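Local coordinates for protein adenosylmethionine-8-amino-7-oxononanoate aminotransferase (Methanocaldococcus jannaschii, PDB 6ZHK) that probably transfers an amino group from S-adenosylmethionine to 8-amino-7-oxononanoate, a pyridoxal-phosphate-dependent step in making biotin, and works as a homodimer, at residues V151-H156 and G242-P247; S219-H224 and A255-E260; G235-S240 and V270-G275; G249-V254 and F265-V270; F281-E286 and D295-G300. All blocks are in the same frame, centred on the assembly; numbering follows the deposited sequence.

Interaction 1: V151-H156 and G242-P247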
# COMPACT_ATOMS: atom_id res chain seq x y z
N VAL A 151 12.60 -12.28 -14.41
CA VAL A 151 14.05 -12.44 -14.42
C VAL A 151 14.60 -12.58 -13.02
O VAL A 151 14.08 -12.03 -12.06
CB VAL A 151 14.78 -11.32 -15.19
CG1 VAL A 151 14.50 -11.42 -16.67
CG2 VAL A 151 14.49 -9.92 -14.65
N LYS A 152 15.69 -13.36 -12.92
CA LYS A 152 16.43 -13.43 -11.67
C LYS A 152 16.97 -12.03 -11.33
O LYS A 152 17.37 -11.28 -12.24
CB LYS A 152 17.58 -14.41 -11.84
CG LYS A 152 17.18 -15.89 -11.92
CD LYS A 152 18.35 -16.75 -12.39
CE LYS A 152 17.88 -18.01 -13.11
NZ LYS A 152 18.89 -19.09 -13.06
N GLU A 153 16.92 -11.72 -10.04
CA GLU A 153 17.41 -10.46 -9.49
C GLU A 153 16.45 -9.32 -9.77
O GLU A 153 16.73 -8.19 -9.35
CB GLU A 153 18.79 -10.04 -10.05
CG GLU A 153 19.99 -10.91 -9.65
CD GLU A 153 21.31 -10.62 -10.39
OE1 GLU A 153 21.43 -9.56 -11.09
OE2 GLU A 153 22.22 -11.48 -10.32
N GLY A 154 15.34 -9.54 -10.49
CA GLY A 154 14.37 -8.45 -10.65
C GLY A 154 13.66 -8.16 -9.31
O GLY A 154 13.64 -9.01 -8.42
N TYR A 155 13.05 -6.98 -9.19
CA TYR A 155 12.47 -6.59 -7.91
C TYR A 155 11.21 -5.78 -8.23
O TYR A 155 11.27 -4.89 -9.06
CB TYR A 155 13.46 -5.72 -7.13
CG TYR A 155 12.85 -5.22 -5.84
CD1 TYR A 155 12.83 -6.02 -4.70
CD2 TYR A 155 12.29 -3.94 -5.76
CE1 TYR A 155 12.19 -5.61 -3.54
CE2 TYR A 155 11.71 -3.49 -4.58
CZ TYR A 155 11.66 -4.34 -3.49
OH TYR A 155 11.08 -3.88 -2.34
N HIS A 156 10.10 -6.11 -7.53
CA HIS A 156 8.79 -5.52 -7.77
C HIS A 156 8.11 -5.13 -6.46
O HIS A 156 6.99 -4.61 -6.50
CB HIS A 156 7.94 -6.50 -8.61
CG HIS A 156 8.53 -6.60 -10.00
ND1 HIS A 156 8.59 -5.53 -10.85
CD2 HIS A 156 9.13 -7.61 -10.63
CE1 HIS A 156 9.24 -5.86 -11.96
NE2 HIS A 156 9.51 -7.14 -11.87
N GLY A 242 21.04 -3.31 -8.46
CA GLY A 242 22.22 -2.46 -8.42
C GLY A 242 22.34 -1.54 -9.63
O GLY A 242 23.45 -1.34 -10.17
N MET A 243 21.18 -1.04 -10.10
CA MET A 243 21.06 -0.14 -11.22
C MET A 243 21.73 -0.74 -12.45
O MET A 243 22.49 -0.06 -13.11
CB MET A 243 21.65 1.26 -10.91
CG MET A 243 20.95 1.91 -9.72
SD MET A 243 19.21 2.27 -10.15
CE MET A 243 18.49 2.23 -8.49
N ILE A 244 21.37 -1.99 -12.79
CA ILE A 244 21.94 -2.55 -14.00
C ILE A 244 20.98 -2.33 -15.17
O ILE A 244 19.84 -2.76 -15.14
CB ILE A 244 22.19 -4.05 -13.80
CG1 ILE A 244 22.87 -4.33 -12.45
CG2 ILE A 244 22.98 -4.58 -14.98
CD1 ILE A 244 22.92 -5.81 -12.07
N PRO A 245 21.41 -1.67 -16.27
CA PRO A 245 20.52 -1.46 -17.40
C PRO A 245 20.24 -2.82 -18.03
O PRO A 245 21.10 -3.71 -18.07
CB PRO A 245 21.31 -0.59 -18.41
CG PRO A 245 22.75 -0.69 -17.93
CD PRO A 245 22.75 -1.12 -16.47
N TYR A 246 19.04 -2.94 -18.60
CA TYR A 246 18.78 -3.97 -19.59
C TYR A 246 19.48 -3.50 -20.86
O TYR A 246 19.43 -2.31 -21.16
CB TYR A 246 17.30 -3.93 -19.95
CG TYR A 246 16.38 -4.55 -18.92
CD1 TYR A 246 16.24 -3.97 -17.68
CD2 TYR A 246 15.64 -5.67 -19.21
CE1 TYR A 246 15.40 -4.52 -16.73
CE2 TYR A 246 14.76 -6.21 -18.28
CZ TYR A 246 14.68 -5.65 -17.02
OH TYR A 246 13.87 -6.15 -16.03
N PRO A 247 20.11 -4.38 -21.67
CA PRO A 247 20.70 -3.93 -22.94
C PRO A 247 19.66 -3.28 -23.84
O PRO A 247 18.49 -3.65 -23.81
CB PRO A 247 21.18 -5.24 -23.59
CG PRO A 247 21.38 -6.18 -22.44
CD PRO A 247 20.30 -5.81 -21.43
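The phenol ring of Tyr246 meets Val151 at its hydroxyl end: CG2 of Val151 stands 4.1 Å from Tyr246 OH, displaced from the ring plane, the two side chains coming from opposite directions. CD1 of Ile251 lies over one face of the ring, while Met238 comes in beyond the CE1 rim on the other side of the plane and the ring of Tyr250 borders the edge at CD2. The contact joins a type II beta turn, Val151 to Gly154, to the far strand of a short antiparallel hairpin that carries a G1 beta bulge, with Met243 and Ile244 both facing Met238. The turn is closed by Gly154 N to Val151 O (3.2 Å), and Glu153 takes the positive phi (76°) of its third position.

A tyrosine suits this place because its ring fills an apolar site while its hydroxyl, buried with it, receives the backbone N-H of Glu234. The ring gets there with CG beside the backbone N, chi1 -77°, which carries OH toward Val151, although the bond from CA to CB does not aim that way. A beta-branched valine suits the end of strand 147-151 and turns its CG2 methyl to the hydroxyl end of the tyrosine.

The turn then delivers Tyr155, predicted to bind substrate and packed on His337 of the second subunit, so this pairing lies just behind the probable active site. At its outer end the contact is thin. Glu153 and Ile244 cross at about a right angle; the carboxylate is held by Tyr189 OH, and its OE1 lies 4.2 Å from Ile244 CD1.

Interaction 2: S219-H224 and A255-E260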
# COMPACT_ATOMS: atom_id res chain seq x y z
N SER A 219 12.81 -17.77 -25.92
CA SER A 219 12.62 -19.22 -25.91
C SER A 219 11.73 -19.62 -24.74
O SER A 219 10.90 -20.51 -24.90
CB SER A 219 13.97 -19.96 -25.83
OG SER A 219 14.68 -19.72 -27.04
N LEU A 220 11.95 -19.04 -23.57
CA LEU A 220 11.10 -19.37 -22.43
C LEU A 220 9.65 -18.92 -22.68
O LEU A 220 8.74 -19.66 -22.38
CB LEU A 220 11.69 -18.66 -21.23
CG LEU A 220 11.51 -19.25 -19.85
CD1 LEU A 220 12.32 -20.53 -19.69
CD2 LEU A 220 12.02 -18.22 -18.86
N ILE A 221 9.44 -17.71 -23.25
CA ILE A 221 8.10 -17.25 -23.61
C ILE A 221 7.45 -18.22 -24.60
O ILE A 221 6.29 -18.61 -24.43
CB ILE A 221 8.12 -15.78 -24.10
CG1 ILE A 221 8.57 -14.87 -22.95
CG2 ILE A 221 6.75 -15.38 -24.68
CD1 ILE A 221 8.95 -13.44 -23.38
N GLU A 222 8.20 -18.62 -25.63
CA GLU A 222 7.65 -19.53 -26.61
C GLU A 222 7.31 -20.88 -25.96
O GLU A 222 6.28 -21.46 -26.27
CB GLU A 222 8.67 -19.74 -27.74
CG GLU A 222 8.89 -18.49 -28.56
CD GLU A 222 10.05 -18.57 -29.53
OE1 GLU A 222 11.01 -19.35 -29.26
OE2 GLU A 222 10.01 -17.83 -30.53
N LYS A 223 8.16 -21.37 -25.10
CA LYS A 223 7.95 -22.66 -24.48
C LYS A 223 6.76 -22.64 -23.51
O LYS A 223 5.98 -23.58 -23.55
CB LYS A 223 9.19 -23.14 -23.71
CG LYS A 223 9.06 -24.52 -23.07
CD LYS A 223 10.34 -24.83 -22.34
CE LYS A 223 10.55 -26.28 -21.94
NZ LYS A 223 11.92 -26.41 -21.37
N HIS A 224 6.58 -21.57 -22.72
CA HIS A 224 5.62 -21.64 -21.62
C HIS A 224 4.38 -20.76 -21.84
O HIS A 224 3.56 -20.65 -20.95
CB HIS A 224 6.31 -21.26 -20.31
CG HIS A 224 7.39 -22.23 -19.97
ND1 HIS A 224 7.08 -23.56 -19.64
CD2 HIS A 224 8.73 -22.09 -19.88
CE1 HIS A 224 8.20 -24.20 -19.37
NE2 HIS A 224 9.24 -23.32 -19.49
N ALA A 255 8.82 -7.67 -25.58
CA ALA A 255 7.49 -7.22 -25.93
C ALA A 255 7.02 -7.85 -27.23
O ALA A 255 5.85 -8.21 -27.38
CB ALA A 255 7.49 -5.70 -26.00
N LYS A 256 7.91 -7.95 -28.22
CA LYS A 256 7.46 -8.47 -29.50
C LYS A 256 7.11 -9.95 -29.31
O LYS A 256 6.11 -10.42 -29.84
CB LYS A 256 8.59 -8.31 -30.53
CG LYS A 256 8.40 -8.97 -31.89
CD LYS A 256 9.59 -8.59 -32.77
CE LYS A 256 9.46 -8.81 -34.27
NZ LYS A 256 9.59 -10.23 -34.62
N ALA A 257 7.93 -10.66 -28.53
CA ALA A 257 7.68 -12.07 -28.24
C ALA A 257 6.36 -12.24 -27.48
O ALA A 257 5.61 -13.18 -27.78
CB ALA A 257 8.85 -12.64 -27.48
N CYS A 258 6.06 -11.34 -26.52
CA CYS A 258 4.76 -11.40 -25.85
C CYS A 258 3.60 -11.20 -26.83
O CYS A 258 2.59 -11.91 -26.81
CB CYS A 258 4.69 -10.37 -24.73
SG CYS A 258 5.81 -10.76 -23.37
N LYS A 259 3.75 -10.25 -27.75
CA LYS A 259 2.72 -10.02 -28.76
C LYS A 259 2.53 -11.26 -29.63
O LYS A 259 1.38 -11.67 -29.85
CB LYS A 259 3.06 -8.77 -29.59
CG LYS A 259 1.94 -8.21 -30.47
CD LYS A 259 2.35 -6.95 -31.23
CE LYS A 259 1.29 -6.43 -32.20
NZ LYS A 259 0.04 -6.05 -31.49
N GLU A 260 3.64 -11.86 -30.09
CA GLU A 260 3.56 -12.96 -31.04
C GLU A 260 3.05 -14.23 -30.37
O GLU A 260 2.53 -15.10 -31.07
CB GLU A 260 4.91 -13.23 -31.72
CG GLU A 260 5.19 -12.17 -32.76
CD GLU A 260 6.52 -12.27 -33.47
OE1 GLU A 260 7.35 -13.10 -33.03
OE2 GLU A 260 6.73 -11.50 -34.45
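This is an apolar helix-to-helix contact on the outer layer of the large domain, where one isoleucine of helix 211-224 is pressed against helix 250-261. From helix 211-224, Ile221 alone makes the contact. Its CD1 reaches Ala257 CB at 4.2 Å and Cys258 SG at 4.1 Å, and its other branch, CG2, rests 4.0 Å from the carbonyl oxygen of Ala257. The side chain spreads over the neighbouring helix because CG2 is anti to the backbone N while CG1 (chi1 -64°) continues extended to CD1, one methyl beside the Ala257 carbonyl and the other against both the Ala257 methyl and the Cys258 sulfur.

Residue size explains the closeness. Ala257 directs only a methyl at Ile221, which lets the CA atoms of these two residues come within 7.0 Å. Cys258 starts out pointing away from Ile221, but with SG beside its own backbone N the sulfur swings to the flank of CD1. Ile221 is also covered by Val254 and, on the sheet side, by Ile149 of strand 147-151.

The solvent side is polar. Lys256 NZ forms a salt bridge with Glu260 OE2 at 3.1 Å, one turn further along the helix, approaching from above the carboxylate plane. Glu260 OE1 lies 6.0 Å from Glu222 OE2 across the contact, so the nearby lysine probably eases the proximity of two like charges.

Away from any annotated site, the pair belongs to the helical layer flanking a mostly parallel central sheet, the three-layer alpha/beta large domain of fold type I pyridoxal-phosphate enzymes.

Interaction 3: G235-S240 and V270-G275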
# COMPACT_ATOMS: atom_id res chain seq x y z
N GLY A 235 11.51 -1.20 -15.91
CA GLY A 235 11.51 -0.29 -17.06
C GLY A 235 12.93 0.06 -17.53
O GLY A 235 13.34 1.22 -17.57
N GLY A 236 13.70 -0.96 -17.92
CA GLY A 236 14.90 -0.66 -18.69
C GLY A 236 16.12 -0.67 -17.81
O GLY A 236 17.26 -0.60 -18.32
N ILE A 237 15.88 -0.74 -16.49
CA ILE A 237 16.99 -0.90 -15.58
C ILE A 237 16.51 -1.63 -14.34
O ILE A 237 15.36 -1.54 -14.00
CB ILE A 237 17.57 0.49 -15.26
CG1 ILE A 237 18.77 0.44 -14.28
CG2 ILE A 237 16.46 1.39 -14.79
CD1 ILE A 237 19.54 1.75 -14.32
N MET A 238 17.36 -2.52 -13.83
CA MET A 238 17.07 -3.26 -12.61
C MET A 238 17.60 -2.46 -11.42
O MET A 238 18.82 -2.38 -11.19
CB MET A 238 17.70 -4.66 -12.69
CG MET A 238 17.37 -5.42 -14.03
SD MET A 238 18.26 -7.00 -14.10
CE MET A 238 17.31 -7.89 -12.87
N GLY A 239 16.70 -1.84 -10.67
CA GLY A 239 17.13 -0.94 -9.61
C GLY A 239 17.81 -1.68 -8.45
O GLY A 239 19.00 -1.45 -8.12
N SER A 240 17.00 -2.48 -7.78
CA SER A 240 17.41 -3.13 -6.53
C SER A 240 18.55 -4.12 -6.80
O SER A 240 19.39 -4.40 -5.92
CB SER A 240 16.23 -3.80 -5.91
OG SER A 240 16.63 -4.65 -4.87
N VAL A 270 7.82 1.73 -11.74
CA VAL A 270 7.63 2.45 -10.49
C VAL A 270 8.82 3.37 -10.19
O VAL A 270 8.64 4.49 -9.79
CB VAL A 270 7.31 1.49 -9.32
CG1 VAL A 270 7.40 2.23 -7.99
CG2 VAL A 270 5.91 0.89 -9.50
N ALA A 271 10.03 2.92 -10.48
CA ALA A 271 11.23 3.71 -10.24
C ALA A 271 11.61 4.49 -11.50
O ALA A 271 12.14 5.57 -11.40
CB ALA A 271 12.35 2.76 -9.82
N THR A 272 11.37 3.94 -12.70
CA THR A 272 11.91 4.62 -13.87
C THR A 272 11.00 5.72 -14.40
O THR A 272 11.43 6.59 -15.18
CB THR A 272 12.16 3.62 -15.01
OG1 THR A 272 10.95 2.89 -15.24
CG2 THR A 272 13.26 2.65 -14.62
N GLY A 273 9.74 5.71 -13.98
CA GLY A 273 8.78 6.65 -14.53
C GLY A 273 9.03 8.06 -14.02
O GLY A 273 9.61 8.23 -12.96
N PHE A 274 8.61 9.04 -14.82
CA PHE A 274 8.70 10.45 -14.49
C PHE A 274 10.12 10.97 -14.57
O PHE A 274 10.55 11.73 -13.71
CB PHE A 274 8.02 10.70 -13.14
CG PHE A 274 6.57 10.34 -13.25
CD1 PHE A 274 5.68 11.16 -13.92
CD2 PHE A 274 6.14 9.10 -12.80
CE1 PHE A 274 4.35 10.80 -14.10
CE2 PHE A 274 4.81 8.75 -12.93
CZ PHE A 274 3.92 9.60 -13.56
N GLY A 275 10.82 10.54 -15.62
CA GLY A 275 12.04 11.22 -16.08
C GLY A 275 13.37 10.62 -15.60
O GLY A 275 14.39 11.04 -16.14
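Thr272 is wedged against Gly235 and Ile237 by its methyl branch. CG2 sits 3.3 Å from Gly235 O and 3.4 Å from Ile237 CG2, the latter tighter than usual for two carbons. The rotamer sorts the branches: with OG1 between the backbone N and the carbonyl carbon (chi1 54°), CG2 falls anti to the carbonyl carbon and faces segment 235-240. OG1, though still beside Gly235, is hydrogen-bonded to Glu269 OE1; Gly235 O, 3.7 Å from OG1, is too far to share in that bond.

Ile237 has CG1 anti to its backbone N (chi1 180°), which leaves CG2 in the crowded position and sends it past the threonine, the two side chains sliding by one another in opposite directions. Met394 of strand 394-399 touches both.

Thr272 belongs to the Asp-Glu-Val-Ala-Thr-Gly-Phe-Gly run, Asp268 to Gly275, of the class III aminotransferase signature, whose aspartate is predicted to bind pyridoxal phosphate; the partner segment follows strand 228-234 into a beta hairpin. Were Thr272 exchanged, an alanine here would probably leave Glu269 OE1 without one of its mates and open a gap beside Gly235 O and Ile237 CG2.

Glycine is the residue that fits at position Gly235, since a beta carbon there would lie 2.4 Å from Thr272 OG1.

Interaction 4: G249-V254 and F265-V270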
# COMPACT_ATOMS: atom_id res chain seq x y z
N GLY A 249 17.31 -2.85 -26.87
CA GLY A 249 16.66 -3.88 -27.67
C GLY A 249 16.10 -5.05 -26.85
O GLY A 249 15.34 -5.86 -27.37
N TYR A 250 16.43 -5.13 -25.55
CA TYR A 250 16.00 -6.29 -24.79
C TYR A 250 14.48 -6.25 -24.57
O TYR A 250 13.77 -7.21 -24.89
CB TYR A 250 16.81 -6.49 -23.51
CG TYR A 250 16.38 -7.72 -22.74
CD1 TYR A 250 15.36 -7.64 -21.78
CD2 TYR A 250 17.06 -8.92 -22.86
CE1 TYR A 250 15.00 -8.74 -21.02
CE2 TYR A 250 16.72 -10.03 -22.10
CZ TYR A 250 15.69 -9.93 -21.17
OH TYR A 250 15.31 -11.01 -20.43
N ILE A 251 14.01 -5.13 -23.99
CA ILE A 251 12.60 -4.94 -23.70
C ILE A 251 11.78 -5.02 -24.98
O ILE A 251 10.71 -5.64 -25.03
CB ILE A 251 12.33 -3.60 -22.96
CG1 ILE A 251 13.19 -3.43 -21.70
CG2 ILE A 251 10.83 -3.45 -22.70
CD1 ILE A 251 12.54 -3.91 -20.45
N GLU A 252 12.28 -4.39 -26.07
CA GLU A 252 11.57 -4.45 -27.34
C GLU A 252 11.42 -5.89 -27.83
O GLU A 252 10.38 -6.22 -28.31
CB GLU A 252 12.28 -3.61 -28.43
CG GLU A 252 12.33 -2.13 -28.08
CD GLU A 252 13.57 -1.60 -27.34
OE1 GLU A 252 14.17 -2.31 -26.49
OE2 GLU A 252 13.92 -0.46 -27.59
N GLY A 253 12.46 -6.72 -27.76
CA GLY A 253 12.35 -8.09 -28.24
C GLY A 253 11.42 -8.91 -27.34
O GLY A 253 10.65 -9.76 -27.82
N VAL A 254 11.45 -8.65 -26.03
CA VAL A 254 10.52 -9.37 -25.15
C VAL A 254 9.07 -8.96 -25.48
O VAL A 254 8.19 -9.79 -25.63
CB VAL A 254 10.85 -9.13 -23.67
CG1 VAL A 254 9.72 -9.62 -22.77
CG2 VAL A 254 12.19 -9.73 -23.27
N PHE A 265 2.20 -8.42 -21.28
CA PHE A 265 3.50 -7.91 -20.85
C PHE A 265 3.26 -6.77 -19.87
O PHE A 265 2.57 -5.80 -20.21
CB PHE A 265 4.33 -7.41 -22.06
CG PHE A 265 5.69 -6.85 -21.70
CD1 PHE A 265 6.45 -7.41 -20.66
CD2 PHE A 265 6.24 -5.78 -22.39
CE1 PHE A 265 7.70 -6.90 -20.33
CE2 PHE A 265 7.49 -5.25 -22.05
CZ PHE A 265 8.21 -5.82 -21.02
N ILE A 266 3.78 -6.92 -18.63
CA ILE A 266 3.65 -5.90 -17.61
C ILE A 266 4.98 -5.20 -17.47
O ILE A 266 5.97 -5.86 -17.27
CB ILE A 266 3.28 -6.59 -16.27
CG1 ILE A 266 2.00 -7.41 -16.45
CG2 ILE A 266 3.22 -5.49 -15.20
CD1 ILE A 266 1.53 -8.03 -15.07
N LEU A 267 4.99 -3.86 -17.58
CA LEU A 267 6.25 -3.15 -17.36
C LEU A 267 6.11 -2.38 -16.06
O LEU A 267 5.19 -1.57 -15.87
CB LEU A 267 6.55 -2.22 -18.52
CG LEU A 267 7.98 -1.67 -18.62
CD1 LEU A 267 8.92 -2.81 -18.98
CD2 LEU A 267 8.06 -0.54 -19.68
N ASP A 268 7.07 -2.65 -15.14
CA ASP A 268 7.07 -1.96 -13.87
C ASP A 268 7.96 -0.71 -13.96
O ASP A 268 9.17 -0.82 -13.88
CB ASP A 268 7.56 -2.93 -12.78
CG ASP A 268 7.72 -2.25 -11.43
OD1 ASP A 268 7.52 -1.01 -11.36
OD2 ASP A 268 7.97 -2.99 -10.45
N GLU A 269 7.34 0.47 -14.13
CA GLU A 269 8.11 1.72 -14.17
C GLU A 269 7.94 2.48 -12.85
O GLU A 269 7.95 3.69 -12.80
CB GLU A 269 7.67 2.53 -15.39
CG GLU A 269 8.15 1.90 -16.71
CD GLU A 269 8.56 2.93 -17.75
OE1 GLU A 269 9.40 3.84 -17.40
OE2 GLU A 269 8.03 2.87 -18.89
N VAL A 270 7.82 1.73 -11.74
CA VAL A 270 7.63 2.45 -10.49
C VAL A 270 8.82 3.37 -10.19
O VAL A 270 8.64 4.49 -9.79
CB VAL A 270 7.31 1.49 -9.32
CG1 VAL A 270 7.40 2.23 -7.99
CG2 VAL A 270 5.91 0.89 -9.50
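Phe265 and Ile251 form the dense part of a helix-on-sheet contact, the helix-to-strand half of a beta-alpha-beta crossover that links the parallel strands 228-234 and 265-268 through helix 250-261 in the fold type I large domain. The short segments are nearly antiparallel, at 156°, with axes 10.9 Å apart. Ile251 CG2 meets the edge of the Phe265 ring, 3.8 Å from CE2, while Val254 CG1 lies over one face, offset toward the rim and 4.2 Å from CE1. Phe265 extends its ring to the helix with CG anti to the backbone N (chi1 179°). A flat ring suits this place, offering an edge to Ile251 and a face to Val254, the two beta-branched residues that the helix turns toward the strand.

Toward the strand's end the packing thins to one methyl pair, Ile251 CD1 and Leu267 CD1 at 4.1 Å, with the isoleucine bent at an unusual chi2 of -93°. The helix's other side is partly open to solvent: Glu252 points away from the strand and binds Asn285 ND2, and Gly253 has no side chain there.

Beyond Leu267 comes Asp268, predicted to bind the cofactor. Its OD2 is hydrogen-bonded to His156 ND1, and its OD1 accepts Val270 N at 2.8 Å in an Asx turn.

Interaction 5: F281-E286 and D295-G300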
# COMPACT_ATOMS: atom_id res chain seq x y z
N PHE A 281 8.93 8.17 -19.65
CA PHE A 281 8.73 6.76 -19.29
C PHE A 281 9.63 5.96 -20.22
O PHE A 281 9.81 6.36 -21.38
CB PHE A 281 7.29 6.32 -19.57
CG PHE A 281 6.28 7.14 -18.82
CD1 PHE A 281 6.11 6.96 -17.45
CD2 PHE A 281 5.53 8.13 -19.47
CE1 PHE A 281 5.21 7.77 -16.76
CE2 PHE A 281 4.61 8.92 -18.79
CZ PHE A 281 4.46 8.74 -17.41
N PHE A 282 10.20 4.87 -19.69
CA PHE A 282 10.94 3.94 -20.55
C PHE A 282 10.10 3.53 -21.75
O PHE A 282 10.60 3.48 -22.88
CB PHE A 282 11.50 2.74 -19.79
CG PHE A 282 12.45 1.93 -20.64
CD1 PHE A 282 13.77 2.34 -20.83
CD2 PHE A 282 11.99 0.82 -21.34
CE1 PHE A 282 14.63 1.59 -21.63
CE2 PHE A 282 12.83 0.11 -22.20
CZ PHE A 282 14.16 0.48 -22.31
N CYS A 283 8.80 3.29 -21.50
CA CYS A 283 7.92 2.82 -22.58
C CYS A 283 7.58 3.90 -23.62
O CYS A 283 6.90 3.57 -24.61
CB CYS A 283 6.70 2.11 -22.02
SG CYS A 283 5.58 3.21 -21.16
N ASP A 284 8.08 5.16 -23.47
CA ASP A 284 8.03 6.16 -24.52
C ASP A 284 9.10 5.84 -25.57
O ASP A 284 10.11 6.52 -25.68
CB ASP A 284 8.37 7.58 -24.05
CG ASP A 284 7.26 8.21 -23.22
OD1 ASP A 284 6.10 7.74 -23.30
OD2 ASP A 284 7.56 9.20 -22.50
N ASN A 285 8.85 4.79 -26.30
CA ASN A 285 9.82 4.11 -27.13
C ASN A 285 9.05 3.83 -28.40
O ASN A 285 7.94 3.32 -28.32
CB ASN A 285 10.28 2.85 -26.39
CG ASN A 285 11.11 1.90 -27.21
OD1 ASN A 285 10.67 1.43 -28.25
ND2 ASN A 285 12.27 1.55 -26.70
N GLU A 286 9.57 4.28 -29.56
CA GLU A 286 8.73 4.16 -30.75
C GLU A 286 8.42 2.70 -31.06
O GLU A 286 7.32 2.39 -31.51
CB GLU A 286 9.36 4.77 -32.03
CG GLU A 286 9.10 6.27 -32.20
CD GLU A 286 7.79 6.86 -31.68
OE1 GLU A 286 6.65 6.40 -32.10
OE2 GLU A 286 7.89 7.80 -30.85
N ASP A 295 1.22 -4.12 -22.13
CA ASP A 295 -0.22 -4.18 -21.94
C ASP A 295 -0.61 -3.53 -20.63
O ASP A 295 -1.70 -2.96 -20.52
CB ASP A 295 -0.69 -5.64 -21.89
CG ASP A 295 -0.35 -6.31 -23.20
OD1 ASP A 295 -1.07 -5.99 -24.18
OD2 ASP A 295 0.66 -7.05 -23.24
N ILE A 296 0.29 -3.59 -19.67
CA ILE A 296 0.01 -2.99 -18.37
C ILE A 296 1.30 -2.31 -17.92
O ILE A 296 2.35 -2.88 -18.04
CB ILE A 296 -0.40 -4.06 -17.32
CG1 ILE A 296 -1.55 -4.95 -17.79
CG2 ILE A 296 -0.69 -3.41 -15.98
CD1 ILE A 296 -2.06 -5.88 -16.66
N LEU A 297 1.18 -1.08 -17.43
CA LEU A 297 2.26 -0.20 -16.98
C LEU A 297 2.00 0.10 -15.50
O LEU A 297 0.94 0.62 -15.19
CB LEU A 297 2.21 1.10 -17.80
CG LEU A 297 3.21 2.20 -17.33
CD1 LEU A 297 4.65 1.67 -17.51
CD2 LEU A 297 2.98 3.50 -18.09
N CYS A 298 3.02 -0.11 -14.63
CA CYS A 298 2.90 0.21 -13.22
C CYS A 298 3.73 1.47 -12.92
O CYS A 298 4.86 1.55 -13.36
CB CYS A 298 3.42 -0.92 -12.36
SG CYS A 298 2.45 -2.42 -12.70
N LEU A 299 3.15 2.44 -12.20
CA LEU A 299 3.81 3.70 -11.83
C LEU A 299 3.70 3.93 -10.32
O LEU A 299 2.83 3.39 -9.65
CB LEU A 299 3.09 4.85 -12.53
CG LEU A 299 3.02 4.74 -14.06
CD1 LEU A 299 2.22 5.89 -14.65
CD2 LEU A 299 4.44 4.74 -14.61
N GLY A 300 4.62 4.73 -9.78
CA GLY A 300 4.62 5.01 -8.35
C GLY A 300 5.75 6.02 -8.08
O GLY A 300 6.19 6.72 -8.99
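A type I beta turn, Phe281 to Asp284, packs here over strand 296-299 of the central sheet, in the fold type I large domain and beside the magnesium site. Two side-chain pairs make the contact. Phe281 CE1 lies 3.8 Å from Leu299 CD2, with CD1 of the ring 4.0 Å from the same methyl, the side chains crossing at about a right angle. Two residues earlier on the strand, Leu297 straddles Cys283 SG with both methyls, CD2 at 4.0 Å and CD1 at 4.1 Å.

The spacing follows from strand geometry: alternate residues Leu297 and Leu299 face the turn, whereas Ile296 and Cys298 face helix 122-140. Leucines suit this side because their forked ends spread against a ring or a sulfur. Cys283 is short enough to fit between the turn's backbone and Leu297, and its SG, standing between the backbone N and the carbonyl carbon (chi1 69°), aims at the strand. Phe281 also meets Phe274 edge-to-face. Cys283 touches Pro110 and Leu297 touches Leu113, both residues of the magnesium site, and Lys301, the predicted cofactor lysine, comes directly after Gly300.

The turn is held by Asp284 N to Phe281 O at 3.0 Å. Glu269, just after Asp268, grips it with both carboxylate oxygens, OE1 taking Phe282 N and OE2 taking Cys283 N, in this buried place. Asp284 places OD1 in the plane of the Phe281 ring, at its edge, while its OD2 receives a weak, bent bond from Phe281 N, 3.3 Å long and with an angle of 141°.

How the interactions relate
All five contacts lie in the large domain, between strand 147-151 and the residue before the predicted cofactor lysine. Interactions 2 and 4 share helix 250-261, their centres about 12 Å apart, and carry packing inward from helix 211-224 to the sheet. Interactions 4 and 5 use the neighbouring strands 265-268 and 296-299, with centres about 8 Å apart. Interactions 1 and 3 are joined through the hairpin of strands 237-238 and 244-245, and interaction 3 shares Val270 with interaction 4. Along the chain, 1 alternates with 2 and with 3, whereas 5 comes last. Interaction 2 stays peripheral; interaction 4 contains Asp268 and interactions 1, 3 and 5 come close, so their packing borders the probable cofactor site.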